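Local coordinates for protein ketol-acid reductoisomerase (NAD(+)) (uncultured archaeon GZfos26G2, PDB 4XDY) that catalyses the magnesium-dependent methyl migration and NADH-dependent reduction of (S)-2-acetolactate to (R)-2,3-dihydroxy-isovalerate in branched-chain amino acid biosynthesis, at residues E191-L203 / M279-F291. Sequence-based numbering, arbitrary orientation.
With MG (magnesium ion), chain C; MG (magnesium ion), chain D; HIO (N-hydroxy-N-isopropyloxamic acid), chain H.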
loop_
_atom_site.group_PDB
_atom_site.type_symbol
_atom_site.label_atom_id
_atom_site.label_comp_id
_atom_site.label_asym_id
_atom_site.label_seq_id
_atom_site.Cartn_x
_atom_site.Cartn_y
_atom_site.Cartn_z
ATOM N N GLU A 191 16.650 -10.270 -13.279
ATOM C CA GLU A 191 16.423 -9.655 -11.976
ATOM C C GLU A 191 16.815 -8.208 -11.962
ATOM O O GLU A 191 16.030 -7.372 -11.517
ATOM C CB GLU A 191 17.152 -10.353 -10.850
ATOM C CG GLU A 191 16.636 -9.904 -9.477
ATOM C CD GLU A 191 17.280 -8.621 -8.888
ATOM O OE1 GLU A 191 18.360 -8.220 -9.342
ATOM O OE2 GLU A 191 16.612 -8.106 -7.986
ATOM N N THR A 192 17.973 -7.886 -12.543
ATOM C CA THR A 192 18.502 -6.573 -12.430
ATOM C C THR A 192 17.538 -5.606 -13.095
ATOM O O THR A 192 17.177 -4.551 -12.563
ATOM C CB THR A 192 19.865 -6.469 -13.110
ATOM O OG1 THR A 192 20.804 -7.369 -12.450
ATOM C CG2 THR A 192 20.359 -5.051 -13.015
ATOM N N TYR A 193 17.094 -5.974 -14.298
ATOM C CA TYR A 193 16.273 -5.046 -15.054
ATOM C C TYR A 193 14.891 -4.879 -14.515
ATOM O O TYR A 193 14.395 -3.727 -14.408
ATOM C CB TYR A 193 16.197 -5.487 -16.531
ATOM C CG TYR A 193 17.514 -5.715 -17.228
ATOM C CD1 TYR A 193 18.641 -4.963 -16.947
ATOM C CD2 TYR A 193 17.600 -6.672 -18.243
ATOM C CE1 TYR A 193 19.859 -5.181 -17.595
ATOM C CE2 TYR A 193 18.810 -6.896 -18.911
ATOM C CZ TYR A 193 19.928 -6.142 -18.626
ATOM O OH TYR A 193 21.115 -6.343 -19.269
ATOM N N GLU A 194 14.260 -5.957 -14.122
ATOM C CA GLU A 194 12.871 -5.886 -13.604
ATOM C C GLU A 194 12.875 -5.114 -12.284
ATOM O O GLU A 194 11.965 -4.356 -11.998
ATOM C CB GLU A 194 12.233 -7.253 -13.463
ATOM C CG GLU A 194 12.819 -8.179 -12.424
ATOM C CD GLU A 194 12.376 -7.888 -11.020
ATOM O OE1 GLU A 194 13.081 -8.352 -10.082
ATOM O OE2 GLU A 194 11.245 -7.293 -10.824
ATOM N N ASP A 195 13.920 -5.355 -11.500
ATOM C CA ASP A 195 14.039 -4.755 -10.142
ATOM C C ASP A 195 14.194 -3.234 -10.245
ATOM O O ASP A 195 13.501 -2.493 -9.579
ATOM C CB ASP A 195 15.214 -5.354 -9.404
ATOM C CG ASP A 195 15.257 -4.892 -7.951
ATOM O OD1 ASP A 195 14.444 -5.411 -7.162
ATOM O OD2 ASP A 195 16.041 -3.945 -7.698
ATOM N N LEU A 196 15.124 -2.825 -11.062
ATOM C CA LEU A 196 15.371 -1.413 -11.322
ATOM C C LEU A 196 14.122 -0.748 -11.872
ATOM O O LEU A 196 13.681 0.276 -11.358
ATOM C CB LEU A 196 16.527 -1.246 -12.238
ATOM C CG LEU A 196 17.932 -1.549 -11.701
ATOM C CD1 LEU A 196 18.942 -1.367 -12.800
ATOM C CD2 LEU A 196 18.363 -0.652 -10.540
ATOM N N PHE A 197 13.486 -1.411 -12.851
ATOM C CA PHE A 197 12.241 -0.869 -13.393
ATOM C C PHE A 197 11.168 -0.692 -12.346
ATOM O O PHE A 197 10.528 0.372 -12.258
ATOM C CB PHE A 197 11.692 -1.801 -14.504
ATOM C CG PHE A 197 10.367 -1.376 -14.995
ATOM C CD1 PHE A 197 10.272 -0.335 -15.890
ATOM C CD2 PHE A 197 9.223 -1.948 -14.527
ATOM C CE1 PHE A 197 9.009 0.062 -16.367
ATOM C CE2 PHE A 197 7.942 -1.507 -14.938
ATOM C CZ PHE A 197 7.847 -0.493 -15.879
ATOM N N GLY A 198 10.948 -1.731 -11.562
ATOM C CA GLY A 198 9.864 -1.752 -10.572
ATOM C C GLY A 198 10.052 -0.645 -9.535
ATOM O O GLY A 198 9.132 0.067 -9.211
ATOM N N GLU A 199 11.260 -0.504 -8.993
ATOM C CA GLU A 199 11.453 0.468 -7.945
ATOM C C GLU A 199 11.310 1.897 -8.556
ATOM O O GLU A 199 10.773 2.785 -7.870
ATOM C CB GLU A 199 12.784 0.256 -7.201
ATOM C CG GLU A 199 14.014 0.443 -8.007
ATOM C CD GLU A 199 15.245 -0.338 -7.520
ATOM O OE1 GLU A 199 15.107 -1.352 -6.759
ATOM O OE2 GLU A 199 16.377 0.110 -7.855
ATOM N N GLN A 200 11.842 2.111 -9.745
ATOM C CA GLN A 200 11.810 3.416 -10.404
ATOM C C GLN A 200 10.370 3.845 -10.759
ATOM O O GLN A 200 9.984 5.008 -10.557
ATOM C CB GLN A 200 12.665 3.399 -11.650
ATOM C CG GLN A 200 14.124 3.472 -11.327
ATOM C CD GLN A 200 15.020 3.162 -12.489
ATOM O OE1 GLN A 200 14.641 3.313 -13.647
ATOM N NE2 GLN A 200 16.271 2.693 -12.205
ATOM N N CYS A 201 9.661 2.956 -11.397
ATOM C CA CYS A 201 8.453 3.303 -12.140
ATOM C C CYS A 201 7.172 3.032 -11.337
ATOM O O CYS A 201 6.122 3.551 -11.730
ATOM C CB CYS A 201 8.407 2.604 -13.470
ATOM S SG CYS A 201 9.791 3.142 -14.537
ATOM N N VAL A 202 7.223 2.102 -10.386
ATOM C CA VAL A 202 6.000 1.619 -9.728
ATOM C C VAL A 202 6.077 1.773 -8.225
ATOM O O VAL A 202 5.302 2.514 -7.590
ATOM C CB VAL A 202 5.679 0.130 -10.097
ATOM C CG1 VAL A 202 4.400 -0.330 -9.394
ATOM C CG2 VAL A 202 5.553 0.013 -11.627
ATOM N N LEU A 203 6.984 1.014 -7.613
ATOM C CA LEU A 203 6.989 0.897 -6.176
ATOM C C LEU A 203 7.454 2.142 -5.415
ATOM O O LEU A 203 6.903 2.431 -4.336
ATOM C CB LEU A 203 7.878 -0.268 -5.744
ATOM C CG LEU A 203 7.562 -1.700 -6.215
ATOM C CD1 LEU A 203 8.677 -2.660 -5.806
ATOM C CD2 LEU A 203 6.240 -2.137 -5.621
ATOM N N MET A 279 7.240 4.679 -19.198
ATOM C CA MET A 279 7.703 3.416 -18.553
ATOM C C MET A 279 8.549 2.556 -19.484
ATOM O O MET A 279 9.585 2.027 -19.088
ATOM C CB MET A 279 6.520 2.606 -18.023
ATOM C CG MET A 279 5.839 3.217 -16.816
ATOM S SD MET A 279 4.511 2.087 -16.293
ATOM C CE MET A 279 4.057 2.697 -14.653
ATOM N N LYS A 280 8.099 2.394 -20.722
ATOM C CA LYS A 280 8.875 1.695 -21.752
ATOM C C LYS A 280 10.237 2.313 -21.926
ATOM O O LYS A 280 11.239 1.572 -21.950
ATOM C CB LYS A 280 8.137 1.698 -23.092
ATOM C CG LYS A 280 6.988 0.708 -23.134
ATOM C CD LYS A 280 6.195 0.849 -24.451
ATOM C CE LYS A 280 4.810 0.264 -24.317
ATOM N NZ LYS A 280 4.092 0.403 -25.598
ATOM N N GLU A 281 10.291 3.650 -21.993
ATOM C CA GLU A 281 11.550 4.378 -22.154
ATOM C C GLU A 281 12.489 4.171 -20.954
ATOM O O GLU A 281 13.712 3.989 -21.125
ATOM C CB GLU A 281 11.334 5.889 -22.444
ATOM C CG GLU A 281 10.612 6.086 -23.795
ATOM C CD GLU A 281 9.925 7.474 -24.033
ATOM O OE1 GLU A 281 10.112 8.404 -23.208
ATOM O OE2 GLU A 281 9.163 7.598 -25.044
ATOM N N ALA A 282 11.931 4.210 -19.748
ATOM C CA ALA A 282 12.704 3.968 -18.525
ATOM C C ALA A 282 13.264 2.501 -18.497
ATOM O O ALA A 282 14.443 2.239 -18.106
ATOM C CB ALA A 282 11.886 4.281 -17.269
ATOM N N LEU A 283 12.430 1.562 -18.914
ATOM C CA LEU A 283 12.875 0.164 -18.975
ATOM C C LEU A 283 14.032 0.032 -19.968
ATOM O O LEU A 283 15.004 -0.711 -19.710
ATOM C CB LEU A 283 11.738 -0.755 -19.405
ATOM C CG LEU A 283 12.069 -2.252 -19.509
ATOM C CD1 LEU A 283 12.681 -2.790 -18.192
ATOM C CD2 LEU A 283 10.887 -3.098 -19.971
ATOM N N LYS A 284 13.963 0.757 -21.083
ATOM C CA LYS A 284 15.043 0.655 -22.101
ATOM C C LYS A 284 16.354 1.178 -21.513
ATOM O O LYS A 284 17.425 0.584 -21.732
ATOM C CB LYS A 284 14.687 1.513 -23.320
ATOM C CG LYS A 284 15.789 1.584 -24.374
ATOM C CD LYS A 284 15.338 2.604 -25.443
ATOM C CE LYS A 284 16.305 2.720 -26.625
ATOM N NZ LYS A 284 15.585 3.223 -27.841
ATOM N N ARG A 285 16.288 2.260 -20.732
ATOM C CA ARG A 285 17.505 2.775 -20.128
ATOM C C ARG A 285 18.042 1.895 -19.043
ATOM O O ARG A 285 19.209 1.915 -18.748
ATOM C CB ARG A 285 17.314 4.201 -19.633
ATOM C CG ARG A 285 16.904 5.182 -20.753
ATOM C CD ARG A 285 16.732 6.590 -20.174
ATOM N NE ARG A 285 18.049 7.215 -20.209
ATOM C CZ ARG A 285 18.874 7.411 -19.191
ATOM N NH1 ARG A 285 18.558 7.128 -17.920
ATOM N NH2 ARG A 285 20.046 7.961 -19.486
ATOM N N VAL A 286 17.171 1.120 -18.413
ATOM C CA VAL A 286 17.640 0.136 -17.481
ATOM C C VAL A 286 18.363 -1.031 -18.237
ATOM O O VAL A 286 19.427 -1.481 -17.781
ATOM C CB VAL A 286 16.419 -0.383 -16.711
ATOM C CG1 VAL A 286 16.582 -1.769 -16.184
ATOM C CG2 VAL A 286 16.083 0.588 -15.595
ATOM N N GLU A 287 17.712 -1.538 -19.295
ATOM C CA GLU A 287 18.213 -2.720 -20.025
ATOM C C GLU A 287 19.539 -2.383 -20.760
ATOM O O GLU A 287 20.333 -3.312 -20.979
ATOM C CB GLU A 287 17.169 -3.228 -20.973
ATOM C CG GLU A 287 15.989 -3.873 -20.224
ATOM C CD GLU A 287 14.869 -4.379 -21.141
ATOM O OE1 GLU A 287 14.767 -3.850 -22.227
ATOM O OE2 GLU A 287 14.092 -5.296 -20.800
ATOM N N ASN A 288 19.755 -1.132 -21.164
ATOM C CA ASN A 288 20.897 -0.824 -22.087
ATOM C C ASN A 288 22.108 -0.207 -21.398
ATOM O O ASN A 288 23.086 0.127 -22.034
ATOM C CB ASN A 288 20.410 0.028 -23.261
ATOM C CG ASN A 288 20.138 1.471 -22.867
ATOM O OD1 ASN A 288 20.429 1.958 -21.748
ATOM N ND2 ASN A 288 19.595 2.188 -23.831
ATOM N N GLY A 289 22.082 -0.139 -20.070
ATOM C CA GLY A 289 23.196 0.311 -19.304
ATOM C C GLY A 289 23.250 1.849 -19.069
ATOM O O GLY A 289 24.014 2.272 -18.252
ATOM N N GLU A 290 22.306 2.626 -19.587
ATOM C CA GLU A 290 22.300 4.092 -19.377
ATOM C C GLU A 290 22.067 4.445 -17.930
ATOM O O GLU A 290 22.826 5.206 -17.340
ATOM C CB GLU A 290 21.253 4.830 -20.256
ATOM C CG GLU A 290 21.614 4.920 -21.751
ATOM C CD GLU A 290 20.512 5.658 -22.533
ATOM O OE1 GLU A 290 20.057 6.732 -22.082
ATOM O OE2 GLU A 290 20.019 5.129 -23.535
ATOM N N PHE A 291 20.988 3.892 -17.328
ATOM C CA PHE A 291 20.748 4.153 -15.969
ATOM C C PHE A 291 21.923 3.751 -15.098
ATOM O O PHE A 291 22.346 4.473 -14.122
ATOM C CB PHE A 291 19.458 3.475 -15.495
ATOM C CG PHE A 291 19.254 3.671 -14.026
ATOM C CD1 PHE A 291 18.716 4.834 -13.540
ATOM C CD2 PHE A 291 19.741 2.761 -13.117
ATOM C CE1 PHE A 291 18.642 5.084 -12.164
ATOM C CE2 PHE A 291 19.635 2.976 -11.759
ATOM C CZ PHE A 291 19.085 4.147 -11.269
HETATM MG MG MG C . 16.400 -2.760 -6.045
HETATM MG MG MG D . 13.393 -4.746 -5.584
HETATM C C1 HIO H . 15.667 -1.921 -3.435
HETATM O O11 HIO H . 16.599 -1.760 -4.267
HETATM O O12 HIO H . 15.581 -1.482 -2.243
HETATM C C2 HIO H . 14.606 -2.866 -4.002
HETATM O O2 HIO H . 14.926 -3.565 -4.998
HETATM N N3 HIO H . 13.355 -2.890 -3.581
HETATM O O3 HIO H . 12.515 -4.040 -3.916
HETATM C C4 HIO H . 12.776 -1.882 -2.747
HETATM C C41 HIO H . 11.446 -1.437 -3.367
HETATM C C42 HIO H . 12.637 -2.507 -1.363
HETATM O O HOH W 1 19.870 -5.682 -22.414
HETATM O O HOH W 2 12.595 -3.266 -6.861
HETATM O O HOH W 3 17.932 -1.719 -6.982
HETATM O O HOH W 4 15.539 4.051 -16.147
HETATM O O HOH W 5 17.793 -4.266 -5.358
HETATM O O HOH W 6 14.373 -6.490 -4.683
HETATM O O HOH W 7 11.731 -6.052 -6.126
#
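Val286, Tyr193 and Phe197 bury the most surface where helix 191-203 meets helix 279-287, their axes 9.2 Å apart and running roughly antiparallel at 140°. Val286 is a knob in a hole made by Tyr193, Leu196, Phe197 and Gln200. Its CG1, anti to the backbone N, lies 3.4 Å from Tyr193 O, while CG2 faces Leu196 CB and Gln200 OE1. The Tyr193 ring is laid against the backbone of Glu287: Glu287 CA stands 3.9 Å from the ring centroid and 14° off its normal, a CH-pi contact, and Glu287 CG extends the cover toward Tyr193 CD2. With an alanine here the ring is gone, and Glu287 CA and CG would probably lose their apolar cover, opening a gap at this end of the helix pair. Phe197 meets the preceding turns, its CE1 3.4 Å from Met279 O near the ring plane and its CD1 3.8 Å from Leu283 CB. One turn on, Cys201 SG packs 3.6 Å from Ala282 CB. Beyond the bend at Gly289, Phe291 receives Gln200 NE2 over the centre of its ring face, 3.2 Å above the plane, with amide and ring planes 44° apart; the other end of that amide, OE1, accepts from a water that also donates to Ala282 O.

Helix 191-203 also carries the metal ligands: Asp195 bridges both magnesium ions through its two carboxylate oxygens, and Glu199 OE1 binds one of them, 2.0 Å away. Within the knotted C-terminal domain the contact packs helices 273-287 and 290-300 against the metal-bearing helix 188-203. Glu287 OE2 is hydrogen-bonded to Tyr223 of the second subunit, while Leu196 touches His112 and Glu191 packs on strands 128-134 and 153-157 of the Rossmann domain.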